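Local structure of vacuolar protein sorting-associated protein 54 (Mus musculus, 3N1E) at residues K15-H20 with L71-Q76; A30-L35 with L82-S87; S41-E44 with P50-C53; Q60-H65 with T120-A125; A114-Y119 with L134-I139. The protein probably acts within the Golgi-associated retrograde protein (GARP) complex in transport from endosomes to the trans-Golgi network, this chain being the C-terminal domain of the protein. One frame throughout, in Å; residues are numbered along the deposited sequence.

Interaction 1 of 5, residues K15-H20 with L71-Q76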
# COMPACT_ATOMS: atom_id res chain seq x y z
N LYS A 15 -14.70 20.27 12.11
CA LYS A 15 -13.95 21.05 11.11
C LYS A 15 -12.57 20.48 10.78
O LYS A 15 -12.09 20.61 9.65
CB LYS A 15 -13.87 22.55 11.48
CG LYS A 15 -13.00 22.89 12.67
CD LYS A 15 -13.12 24.37 13.03
CE LYS A 15 -12.32 24.69 14.28
NZ LYS A 15 -10.86 24.55 14.04
N ASP A 16 -11.96 19.81 11.76
CA ASP A 16 -10.61 19.25 11.61
C ASP A 16 -10.57 17.75 11.37
O ASP A 16 -9.48 17.15 11.37
CB ASP A 16 -9.77 19.57 12.85
CG ASP A 16 -9.48 21.05 13.00
OD1 ASP A 16 -9.27 21.72 11.96
OD2 ASP A 16 -9.47 21.53 14.14
N TYR A 17 -11.75 17.16 11.18
CA TYR A 17 -11.87 15.70 11.12
C TYR A 17 -10.97 15.12 10.03
O TYR A 17 -10.15 14.26 10.31
CB TYR A 17 -13.33 15.26 10.93
CG TYR A 17 -13.50 13.76 10.75
CD1 TYR A 17 -13.35 12.89 11.82
CD2 TYR A 17 -13.81 13.22 9.49
CE1 TYR A 17 -13.50 11.52 11.66
CE2 TYR A 17 -13.95 11.85 9.32
CZ TYR A 17 -13.79 11.01 10.41
OH TYR A 17 -13.94 9.65 10.25
N HIS A 18 -11.14 15.61 8.80
CA HIS A 18 -10.37 15.10 7.66
C HIS A 18 -8.87 15.28 7.79
O HIS A 18 -8.09 14.36 7.50
CB HIS A 18 -10.85 15.70 6.34
CG HIS A 18 -12.24 15.31 5.98
ND1 HIS A 18 -12.68 14.01 6.07
CD2 HIS A 18 -13.29 16.04 5.54
CE1 HIS A 18 -13.95 13.95 5.70
NE2 HIS A 18 -14.34 15.17 5.37
N ASP A 19 -8.46 16.48 8.21
CA ASP A 19 -7.05 16.79 8.40
C ASP A 19 -6.45 15.90 9.49
O ASP A 19 -5.37 15.32 9.30
CB ASP A 19 -6.85 18.28 8.71
CG ASP A 19 -7.09 19.18 7.49
OD1 ASP A 19 -6.91 18.73 6.33
OD2 ASP A 19 -7.45 20.37 7.68
N HIS A 20 -7.16 15.73 10.60
CA HIS A 20 -6.64 14.90 11.69
C HIS A 20 -6.55 13.40 11.36
O HIS A 20 -5.60 12.73 11.78
CB HIS A 20 -7.41 15.12 12.99
CG HIS A 20 -6.76 14.47 14.17
ND1 HIS A 20 -5.47 14.77 14.57
CD2 HIS A 20 -7.21 13.51 15.02
CE1 HIS A 20 -5.16 14.03 15.61
NE2 HIS A 20 -6.19 13.26 15.91
N LEU A 71 -13.02 2.11 10.74
CA LEU A 71 -12.51 3.30 11.40
C LEU A 71 -12.26 4.44 10.44
O LEU A 71 -12.08 5.58 10.87
CB LEU A 71 -11.21 2.99 12.15
CG LEU A 71 -11.34 2.06 13.34
CD1 LEU A 71 -9.94 1.67 13.78
CD2 LEU A 71 -12.10 2.79 14.46
N LEU A 72 -12.23 4.13 9.15
CA LEU A 72 -12.02 5.16 8.13
C LEU A 72 -13.14 5.14 7.09
O LEU A 72 -13.57 4.07 6.67
CB LEU A 72 -10.68 4.95 7.43
CG LEU A 72 -9.38 5.31 8.16
CD1 LEU A 72 -8.21 4.92 7.28
CD2 LEU A 72 -9.33 6.79 8.50
N PRO A 73 -13.57 6.34 6.64
CA PRO A 73 -14.44 6.37 5.46
C PRO A 73 -13.72 5.75 4.24
O PRO A 73 -12.49 5.70 4.20
CB PRO A 73 -14.69 7.87 5.23
CG PRO A 73 -14.27 8.58 6.47
CD PRO A 73 -13.23 7.69 7.13
N GLU A 74 -14.50 5.27 3.27
CA GLU A 74 -13.97 4.54 2.11
C GLU A 74 -12.93 5.36 1.32
O GLU A 74 -11.87 4.83 0.95
CB GLU A 74 -15.09 4.05 1.18
CG GLU A 74 -14.58 3.31 -0.07
CD GLU A 74 -15.69 2.99 -1.07
OE1 GLU A 74 -16.18 3.91 -1.74
OE2 GLU A 74 -16.04 1.80 -1.20
N GLU A 75 -13.21 6.64 1.08
CA GLU A 75 -12.28 7.48 0.31
C GLU A 75 -10.91 7.61 1.01
O GLU A 75 -9.87 7.53 0.34
CB GLU A 75 -12.89 8.86 0.01
CG GLU A 75 -11.89 9.85 -0.62
CD GLU A 75 -12.55 11.04 -1.31
OE1 GLU A 75 -13.23 11.84 -0.62
OE2 GLU A 75 -12.36 11.20 -2.55
N GLN A 76 -10.90 7.77 2.34
CA GLN A 76 -9.67 7.85 3.11
C GLN A 76 -8.93 6.52 3.13
O GLN A 76 -7.71 6.50 3.19
CB GLN A 76 -9.95 8.34 4.54
CG GLN A 76 -10.08 9.87 4.67
CD GLN A 76 -11.39 10.45 4.09
OE1 GLN A 76 -12.40 9.76 3.96
NE2 GLN A 76 -11.36 11.74 3.77
O HOH W 1 -12.60 8.10 11.60

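Interaction 2 of 5, residues A30-L35 with L82-S87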
# COMPACT_ATOMS: atom_id res chain seq x y z
N ALA A 30 3.99 5.33 8.16
CA ALA A 30 5.37 5.24 8.60
C ALA A 30 5.67 3.82 9.11
O ALA A 30 6.75 3.25 8.84
CB ALA A 30 5.69 6.34 9.68
N ILE A 31 4.71 3.23 9.82
CA ILE A 31 4.84 1.86 10.26
C ILE A 31 5.00 0.92 9.07
O ILE A 31 5.88 0.05 9.07
CB ILE A 31 3.63 1.47 11.15
CG1 ILE A 31 3.74 2.22 12.49
CG2 ILE A 31 3.53 -0.02 11.32
CD1 ILE A 31 2.43 2.31 13.30
N MET A 32 4.17 1.09 8.05
CA MET A 32 4.28 0.18 6.91
C MET A 32 5.56 0.42 6.12
O MET A 32 6.19 -0.52 5.63
CB MET A 32 3.05 0.25 6.00
CG MET A 32 1.74 -0.09 6.68
SD MET A 32 1.68 -1.77 7.34
CE MET A 32 1.66 -2.73 5.85
N ASP A 33 5.94 1.69 5.97
CA ASP A 33 7.20 2.03 5.30
C ASP A 33 8.41 1.32 5.93
O ASP A 33 9.27 0.79 5.22
CB ASP A 33 7.40 3.54 5.26
CG ASP A 33 8.70 3.94 4.63
OD1 ASP A 33 8.77 3.84 3.38
OD2 ASP A 33 9.64 4.30 5.38
N SER A 34 8.45 1.28 7.28
CA SER A 34 9.54 0.60 7.96
C SER A 34 9.52 -0.92 7.74
O SER A 34 10.57 -1.54 7.53
CB SER A 34 9.55 0.97 9.45
OG SER A 34 9.76 2.36 9.59
N LEU A 35 8.33 -1.52 7.73
CA LEU A 35 8.17 -2.93 7.38
C LEU A 35 8.67 -3.24 5.97
O LEU A 35 9.43 -4.21 5.77
CB LEU A 35 6.69 -3.34 7.51
CG LEU A 35 6.42 -4.80 7.12
CD1 LEU A 35 6.97 -5.79 8.19
CD2 LEU A 35 4.93 -4.99 6.86
N LEU A 82 -3.17 4.09 -1.35
CA LEU A 82 -2.30 4.70 -2.38
C LEU A 82 -0.96 5.14 -1.80
O LEU A 82 0.06 4.96 -2.45
CB LEU A 82 -3.00 5.86 -3.10
CG LEU A 82 -4.14 5.37 -3.98
CD1 LEU A 82 -4.96 6.60 -4.37
CD2 LEU A 82 -3.64 4.63 -5.26
N ARG A 83 -0.95 5.67 -0.57
CA ARG A 83 0.30 6.05 0.10
C ARG A 83 1.15 4.84 0.49
O ARG A 83 2.38 4.86 0.36
CB ARG A 83 0.03 6.91 1.36
CG ARG A 83 -0.70 8.20 1.03
CD ARG A 83 -0.75 9.21 2.19
NE ARG A 83 -0.83 10.55 1.58
CZ ARG A 83 -1.03 11.70 2.22
NH1 ARG A 83 -1.20 11.72 3.54
NH2 ARG A 83 -1.10 12.84 1.53
N ILE A 84 0.50 3.82 1.01
CA ILE A 84 1.17 2.56 1.34
C ILE A 84 1.79 2.00 0.06
O ILE A 84 2.96 1.62 0.03
CB ILE A 84 0.18 1.51 1.92
CG1 ILE A 84 -0.40 1.93 3.28
CG2 ILE A 84 0.85 0.14 2.02
CD1 ILE A 84 0.54 2.51 4.25
N ASN A 85 1.01 1.96 -1.02
CA ASN A 85 1.53 1.48 -2.31
C ASN A 85 2.74 2.27 -2.80
O ASN A 85 3.67 1.71 -3.35
CB ASN A 85 0.41 1.48 -3.38
CG ASN A 85 0.85 0.92 -4.70
OD1 ASN A 85 0.88 1.63 -5.73
ND2 ASN A 85 1.21 -0.31 -4.70
N ALA A 86 2.71 3.58 -2.60
CA ALA A 86 3.83 4.41 -3.04
C ALA A 86 5.10 4.03 -2.27
O ALA A 86 6.17 3.97 -2.85
CB ALA A 86 3.51 5.88 -2.82
N SER A 87 4.97 3.79 -0.97
CA SER A 87 6.09 3.34 -0.15
C SER A 87 6.61 1.97 -0.60
O SER A 87 7.81 1.77 -0.72
CB SER A 87 5.67 3.27 1.33
OG SER A 87 6.70 2.65 2.10

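Interaction 3 of 5, residues S41-E44 with P50-C53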
# COMPACT_ATOMS: atom_id res chain seq x y z
N SER A 41 14.64 -5.00 1.67
CA SER A 41 16.11 -4.89 1.70
C SER A 41 16.76 -6.26 1.65
O SER A 41 17.95 -6.37 1.32
CB SER A 41 16.59 -4.15 2.96
OG SER A 41 16.20 -2.80 2.96
N LYS A 42 15.99 -7.29 2.03
CA LYS A 42 16.45 -8.70 2.06
C LYS A 42 15.84 -9.55 0.94
O LYS A 42 16.03 -10.76 0.88
CB LYS A 42 16.09 -9.34 3.41
CG LYS A 42 16.86 -8.83 4.63
CD LYS A 42 16.38 -9.54 5.90
CE LYS A 42 17.32 -9.29 7.09
NZ LYS A 42 16.77 -9.88 8.37
N TYR A 43 15.07 -8.93 0.05
CA TYR A 43 14.33 -9.70 -0.95
C TYR A 43 15.27 -10.28 -1.98
O TYR A 43 16.13 -9.57 -2.51
CB TYR A 43 13.33 -8.75 -1.62
CG TYR A 43 12.55 -9.29 -2.79
CD1 TYR A 43 11.81 -10.47 -2.70
CD2 TYR A 43 12.52 -8.59 -3.99
CE1 TYR A 43 11.05 -10.93 -3.79
CE2 TYR A 43 11.77 -9.04 -5.09
CZ TYR A 43 11.05 -10.22 -4.97
OH TYR A 43 10.30 -10.65 -6.06
N GLU A 44 15.13 -11.57 -2.26
CA GLU A 44 15.88 -12.17 -3.36
C GLU A 44 14.88 -12.73 -4.38
O GLU A 44 13.84 -13.26 -4.01
CB GLU A 44 16.86 -13.24 -2.88
CG GLU A 44 18.01 -12.67 -2.01
CD GLU A 44 18.90 -11.65 -2.73
OE1 GLU A 44 19.49 -11.97 -3.80
OE2 GLU A 44 19.03 -10.53 -2.20
N PRO A 50 3.95 -16.89 -4.60
CA PRO A 50 4.58 -15.72 -3.97
C PRO A 50 5.78 -16.04 -3.07
O PRO A 50 5.74 -17.04 -2.36
CB PRO A 50 3.46 -15.11 -3.14
CG PRO A 50 2.55 -16.31 -2.81
CD PRO A 50 2.61 -17.19 -4.04
N SER A 51 6.81 -15.20 -3.13
CA SER A 51 7.99 -15.35 -2.27
C SER A 51 7.60 -15.13 -0.80
O SER A 51 6.57 -14.50 -0.50
CB SER A 51 9.03 -14.30 -2.68
OG SER A 51 8.48 -13.00 -2.51
N PRO A 52 8.42 -15.62 0.14
CA PRO A 52 8.11 -15.32 1.55
C PRO A 52 7.96 -13.81 1.83
O PRO A 52 7.05 -13.42 2.60
CB PRO A 52 9.33 -15.90 2.29
CG PRO A 52 9.78 -17.03 1.40
CD PRO A 52 9.56 -16.55 -0.01
N CYS A 53 8.82 -12.98 1.22
CA CYS A 53 8.77 -11.54 1.41
C CYS A 53 7.38 -11.02 1.03
O CYS A 53 6.74 -10.31 1.81
CB CYS A 53 9.84 -10.85 0.53
SG CYS A 53 9.80 -9.10 0.59

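Interaction 4 of 5, residues Q60-H65 with T120-A125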
# COMPACT_ATOMS: atom_id res chain seq x y z
N GLN A 60 0.31 -8.52 5.95
CA GLN A 60 0.20 -7.30 6.79
C GLN A 60 -0.70 -6.23 6.19
O GLN A 60 -1.41 -5.55 6.93
CB GLN A 60 1.57 -6.74 7.21
CG GLN A 60 2.44 -7.74 7.94
CD GLN A 60 1.73 -8.45 9.09
OE1 GLN A 60 1.10 -7.82 9.91
NE2 GLN A 60 1.80 -9.77 9.09
N MET A 61 -0.71 -6.12 4.86
CA MET A 61 -1.61 -5.22 4.15
C MET A 61 -3.06 -5.62 4.40
O MET A 61 -3.94 -4.79 4.63
CB MET A 61 -1.30 -5.26 2.64
CG MET A 61 0.05 -4.68 2.26
SD MET A 61 -0.06 -2.90 2.19
CE MET A 61 -0.99 -2.63 3.68
N THR A 62 -3.31 -6.93 4.37
CA THR A 62 -4.63 -7.50 4.64
C THR A 62 -5.05 -7.20 6.08
O THR A 62 -6.18 -6.79 6.33
CB THR A 62 -4.60 -9.03 4.41
OG1 THR A 62 -4.44 -9.27 3.01
CG2 THR A 62 -5.86 -9.72 4.92
N LYS A 63 -4.13 -7.43 7.01
CA LYS A 63 -4.45 -7.23 8.42
C LYS A 63 -4.71 -5.75 8.69
O LYS A 63 -5.58 -5.40 9.50
CB LYS A 63 -3.33 -7.75 9.33
CG LYS A 63 -3.25 -9.25 9.43
CD LYS A 63 -4.33 -9.85 10.32
CE LYS A 63 -4.07 -11.34 10.53
NZ LYS A 63 -5.35 -12.12 10.58
N MET A 64 -3.95 -4.88 8.02
CA MET A 64 -4.12 -3.44 8.17
C MET A 64 -5.51 -3.04 7.68
O MET A 64 -6.22 -2.27 8.35
CB MET A 64 -3.08 -2.67 7.37
CG MET A 64 -3.22 -1.17 7.58
SD MET A 64 -2.06 -0.26 6.61
CE MET A 64 -2.90 -0.07 5.05
N HIS A 65 -5.93 -3.60 6.55
CA HIS A 65 -7.22 -3.28 5.97
C HIS A 65 -8.33 -3.72 6.93
O HIS A 65 -9.29 -2.97 7.16
CB HIS A 65 -7.37 -3.98 4.62
CG HIS A 65 -8.65 -3.68 3.91
ND1 HIS A 65 -9.80 -4.42 4.10
CD2 HIS A 65 -8.97 -2.72 3.01
CE1 HIS A 65 -10.77 -3.93 3.35
NE2 HIS A 65 -10.29 -2.90 2.68
N THR A 120 -0.58 -7.20 -6.39
CA THR A 120 -1.66 -6.41 -6.98
C THR A 120 -3.03 -7.08 -6.79
O THR A 120 -4.04 -6.42 -6.46
CB THR A 120 -1.39 -6.19 -8.48
OG1 THR A 120 -0.14 -5.50 -8.66
CG2 THR A 120 -2.48 -5.37 -9.10
N GLY A 121 -3.06 -8.39 -7.03
CA GLY A 121 -4.26 -9.21 -6.86
C GLY A 121 -4.76 -9.13 -5.43
O GLY A 121 -5.96 -8.90 -5.18
N ASN A 122 -3.85 -9.35 -4.48
CA ASN A 122 -4.18 -9.24 -3.08
C ASN A 122 -4.79 -7.87 -2.76
O ASN A 122 -5.82 -7.79 -2.06
CB ASN A 122 -2.91 -9.43 -2.23
CG ASN A 122 -3.21 -9.37 -0.77
OD1 ASN A 122 -2.89 -8.38 -0.08
ND2 ASN A 122 -3.88 -10.40 -0.28
N LEU A 123 -4.10 -6.80 -3.18
CA LEU A 123 -4.55 -5.44 -2.84
C LEU A 123 -5.92 -5.15 -3.41
O LEU A 123 -6.82 -4.71 -2.66
CB LEU A 123 -3.52 -4.40 -3.33
CG LEU A 123 -3.68 -2.94 -2.90
CD1 LEU A 123 -2.32 -2.26 -3.11
CD2 LEU A 123 -4.78 -2.22 -3.65
N GLN A 124 -6.10 -5.43 -4.69
CA GLN A 124 -7.31 -5.04 -5.41
C GLN A 124 -8.51 -5.88 -5.00
O GLN A 124 -9.66 -5.46 -5.22
CB GLN A 124 -7.06 -5.00 -6.93
CG GLN A 124 -6.16 -3.80 -7.26
CD GLN A 124 -5.76 -3.68 -8.73
OE1 GLN A 124 -5.73 -4.66 -9.48
NE2 GLN A 124 -5.45 -2.45 -9.14
N ALA A 125 -8.25 -7.02 -4.37
CA ALA A 125 -9.33 -7.88 -3.84
C ALA A 125 -9.86 -7.44 -2.47
O ALA A 125 -10.90 -7.95 -2.01
CB ALA A 125 -8.86 -9.29 -3.79
O HOH W 2 -6.35 -10.68 1.67

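Interaction 5 of 5, residues A114-Y119 with L134-I139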
# COMPACT_ATOMS: atom_id res chain seq x y z
N ALA A 114 5.67 -11.77 -11.65
CA ALA A 114 4.78 -12.75 -11.00
C ALA A 114 4.50 -12.38 -9.52
O ALA A 114 3.35 -12.42 -9.04
CB ALA A 114 5.41 -14.15 -11.09
N ASP A 115 5.56 -12.04 -8.80
CA ASP A 115 5.42 -11.67 -7.37
C ASP A 115 4.56 -10.40 -7.28
O ASP A 115 3.68 -10.29 -6.44
CB ASP A 115 6.82 -11.48 -6.77
CG ASP A 115 7.09 -12.36 -5.54
OD1 ASP A 115 6.20 -13.11 -5.08
OD2 ASP A 115 8.25 -12.28 -5.04
N VAL A 116 4.79 -9.45 -8.19
CA VAL A 116 4.00 -8.22 -8.21
C VAL A 116 2.55 -8.52 -8.56
O VAL A 116 1.65 -7.91 -8.00
CB VAL A 116 4.62 -7.20 -9.18
CG1 VAL A 116 3.66 -6.05 -9.47
CG2 VAL A 116 5.94 -6.71 -8.57
N ALA A 117 2.31 -9.47 -9.46
CA ALA A 117 0.91 -9.88 -9.74
C ALA A 117 0.20 -10.42 -8.49
O ALA A 117 -1.00 -10.19 -8.31
CB ALA A 117 0.85 -10.89 -10.86
N PHE A 118 0.92 -11.17 -7.65
CA PHE A 118 0.34 -11.60 -6.36
C PHE A 118 -0.02 -10.38 -5.47
O PHE A 118 -1.12 -10.28 -4.93
CB PHE A 118 1.29 -12.57 -5.65
CG PHE A 118 0.81 -12.99 -4.29
CD1 PHE A 118 -0.18 -13.96 -4.18
CD2 PHE A 118 1.32 -12.40 -3.14
CE1 PHE A 118 -0.65 -14.36 -2.92
CE2 PHE A 118 0.86 -12.80 -1.85
CZ PHE A 118 -0.11 -13.79 -1.76
N TYR A 119 0.91 -9.44 -5.36
CA TYR A 119 0.70 -8.21 -4.59
C TYR A 119 -0.51 -7.43 -5.09
O TYR A 119 -1.34 -7.00 -4.30
CB TYR A 119 1.96 -7.32 -4.69
CG TYR A 119 1.80 -5.92 -4.12
CD1 TYR A 119 1.36 -4.88 -4.93
CD2 TYR A 119 2.04 -5.66 -2.76
CE1 TYR A 119 1.19 -3.60 -4.41
CE2 TYR A 119 1.87 -4.37 -2.24
CZ TYR A 119 1.48 -3.36 -3.09
OH TYR A 119 1.30 -2.09 -2.64
N LEU A 134 -2.59 1.67 -9.36
CA LEU A 134 -1.35 1.39 -8.63
C LEU A 134 -0.08 1.77 -9.37
O LEU A 134 0.98 1.92 -8.75
CB LEU A 134 -1.31 -0.10 -8.27
CG LEU A 134 -2.48 -0.60 -7.42
CD1 LEU A 134 -2.30 -2.12 -7.21
CD2 LEU A 134 -2.57 0.15 -6.06
N ASN A 135 -0.20 1.90 -10.69
CA ASN A 135 0.94 2.25 -11.57
C ASN A 135 2.18 1.45 -11.23
O ASN A 135 3.23 2.02 -10.90
CB ASN A 135 1.24 3.75 -11.47
CG ASN A 135 2.31 4.24 -12.48
OD1 ASN A 135 2.85 5.33 -12.31
ND2 ASN A 135 2.61 3.43 -13.50
N MET A 136 2.05 0.13 -11.27
CA MET A 136 3.15 -0.71 -10.85
C MET A 136 4.34 -0.65 -11.81
O MET A 136 5.48 -0.95 -11.41
CB MET A 136 2.67 -2.13 -10.65
CG MET A 136 2.90 -2.59 -9.26
SD MET A 136 2.07 -1.68 -7.92
CE MET A 136 3.21 -2.26 -6.70
N ALA A 137 4.09 -0.26 -13.06
CA ALA A 137 5.17 -0.12 -14.07
C ALA A 137 6.28 0.85 -13.64
O ALA A 137 7.41 0.75 -14.11
CB ALA A 137 4.59 0.30 -15.42
N GLU A 138 5.95 1.78 -12.74
CA GLU A 138 6.91 2.70 -12.12
C GLU A 138 8.15 2.01 -11.51
O GLU A 138 9.22 2.60 -11.45
CB GLU A 138 6.18 3.58 -11.09
CG GLU A 138 7.07 4.38 -10.15
CD GLU A 138 6.31 5.47 -9.40
OE1 GLU A 138 5.10 5.30 -9.14
OE2 GLU A 138 6.94 6.51 -9.09
N ILE A 139 8.00 0.78 -11.04
CA ILE A 139 9.13 0.10 -10.37
C ILE A 139 10.32 -0.19 -11.29
O ILE A 139 11.40 -0.51 -10.80
CB ILE A 139 8.71 -1.22 -9.69
CG1 ILE A 139 8.36 -2.32 -10.72
CG2 ILE A 139 7.58 -0.94 -8.65
CD1 ILE A 139 7.92 -3.65 -10.07

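Interaction 1 of 5, residues K15-H20 with L71-Q76
Y17 and P73 reach for each other from opposite directions, and the phenol oxygen makes the touch: Y17 OH lies 3.8 Å from P73 CD, with P73 CG near the plane of the aromatic ring, at its edge. The tyrosine gets there because CG stands anti to the backbone N (chi1 175°). The same hydroxyl meets a water at a short 2.5 Å, and that water donates to L71 O at 2.7 Å, so a water bridge ties the phenol hydroxyl to the backbone ahead of the proline. Beside this pair, H18 and Q76 cross at about a right angle, while the imidazole and amide planes are nearly parallel, 5° apart. Q76 bends at chi2 (73°) to bring NE2 to 3.5 Å from H18 ND1, but the angle is too poor for a hydrogen bond. Both Q76 and L72 also touch I21, further along helix 17-40. With P73 at the N-cap position of helix 74-98 and Y17 opening helix 17-40, this is a surface contact between the starts of two similarly directed helices in an up-and-down helical bundle.

Interaction 2 of 5, residues A30-L35 with L82-S87
The polar part of the contact joins D33 and S87, at the place where the backbones come closest, their CA atoms 5.7 Å apart. S87 OG donates to D33 OD1 over 2.7 Å and uses the anti lone pair of that oxygen, the one turned away from the other carboxylate oxygen. Both side chains extend with their first torsion trans to the backbone N (chi1 178° for D33, 172° for S87), and S87 OG also lies close to the aspartate stem, 3.3 Å from D33 CA. D33 OD1 has a second partner in H91 NE2, one turn beyond S87 on the same helix. The apolar part lies alongside, a turn earlier on helix 74-98 and one residue earlier on helix 17-40: I84 CD1 is 3.8 Å from M32 CG, and as near to M32 CB. The bends of M32 at chi2 and chi3 carry its sulfur end on toward M61 and M64 of helix 52-68, which also touch I84. F36 packs on both I84 and S87. The chemistry thus sets a hydrogen-bonded pair beside a buried methionine-isoleucine contact; one carboxylate oxygen held by a serine and a histidine would probably favour the ionised aspartate and polarise the imidazole.

Interaction 3 of 5, residues S41-E44 with P50-C53
Trans first torsions carry Y43 and C53 into contact: Y43 CG stands anti to its amide nitrogen (chi1 174°) and so does C53 SG, while S51 OG takes the crowded position between N and carbonyl carbon (chi1 61°). As a result S51 and C53 both meet the CD1-CE1 side of the tyrosine ring. S51 OG comes to its edge, near the ring plane, 3.5 Å from Y43 CE1. C53 comes in obliquely, its CB 3.8 Å from Y43 CD1, and its sulfur makes a Cys sulfur-aromatic contact, SG lying 5.0 Å from the Y43 ring centroid and 47° off the ring normal. S51 is the N-cap of helix 52-68, its hydroxyl oxygen capping the backbone N of F54. The same oxygen and Y43 OH are both hydrogen-bonded to D115 OD2, so a single carboxylate oxygen holds the cap and the phenol together. That carboxylate is probably kept ionised by these bonds and by the nearby helix start. P50, preceded by a cis peptide, brings the chain up to the cap. Around the contact, L39 and L40 at the end of helix 17-40 pack on C53, L92 of helix 74-98 packs on Y43, and helix 107-124 supplies D115, so this connection between two antiparallel helices is tied to helices 17-40, 52-68, 74-98 and 107-124.

Interaction 4 of 5, residues Q60-H65 with T120-A125
T62 OG1 is gripped by two hydrogen-bond partners: a water donates to it at 2.7 Å, and C58 O, one turn back in its own helix, bonds to it as well. The amide of N122, on helix 107-124, lies close by. The water completes a bridge by accepting from N122 ND2, a weak bond of 3.2 Å. Direct bonding between the side chains is absent, although T62 OG1 lies 3.5 Å from N122 ND2 and almost as near to N122 OD1, so the hydroxyl sits before the amide rather than at one end of it. N122 reaches across because CG is anti to the backbone N (chi1 -178°); T62 meets it at about a right angle. T62 and M61 are each modelled in two conformers, and one of each is described. Nearer the interior, N122 OD1 lies 4.4 Å from M61 CB, while the rest of M61 continues into the core against F36, F81 and I84. Since a carbonyl oxygen such as C58 O can only accept, T62 OG1 would spend its proton there and take one from the water, which leaves the polar link between helices 52-68 and 107-124 indirect and weak at this level.

Interaction 5 of 5, residues A114-Y119 with L134-I139
A turn of helix 107-124 faces the 3-10 segment that begins at M136, with the CA atoms of V116 and M136 closest at 8.0 Å; just before that segment N135 takes left-handed backbone angles. M136 carries the contact, lying between V116 and Y119; it is modelled in two conformers, and its contacts are those of one. Its CG presses on V116 CG1 at 3.5 Å, and the bend at chi2 (61°) then turns the sulfur and terminal methyl toward Y119. There M136 crosses Y119 at about a right angle. The methyl approaches the ring obliquely, M136 CE standing 3.3 Å from Y119 CE1, a closeness that is doubtful. M136 SD is 5.3 Å from the Y119 ring centroid and 67° off the ring normal, an oblique Met-aromatic contact. The other branch of the valine serves a second partner: V116 CG2 lies 3.9 Å from I139 CD1, the two side chains sliding past each other in opposite directions. Y119 leaves its helix with CG anti to the backbone N (chi1 171°), which also lets its hydroxyl meet the side chain of N85, and its ring is stacked with Y88. K89 secures the far segment, binding the carbonyl oxygens of L134 and N135 and making a salt bridge with E138. Residues 134-139 thus lie against N85, Y88 and K89 of helix 74-98 and against V116 and Y119 of helix 107-124.

From the N terminus, K15-H20 opens the loop that interaction 1 closes at L71-Q76, and helix 17-40 opens interaction 2, closed at 82-87; these two loops cross, tying helices 17-40 and 74-98 at two levels about 18 Å apart between centres. Interaction 3, a short closure between helices 17-40 and 52-68, nests inside both. Interaction 4 starts within them and closes late, at 120-125, so it crosses interactions 1 and 2, bringing helix 107-124 to helix 52-68. Interaction 5 crosses interaction 4 and follows interactions 1, 2 and 3 in series, folding the C-terminal end back. M61 joins interactions 2 and 4; D115 joins interactions 3 and 5.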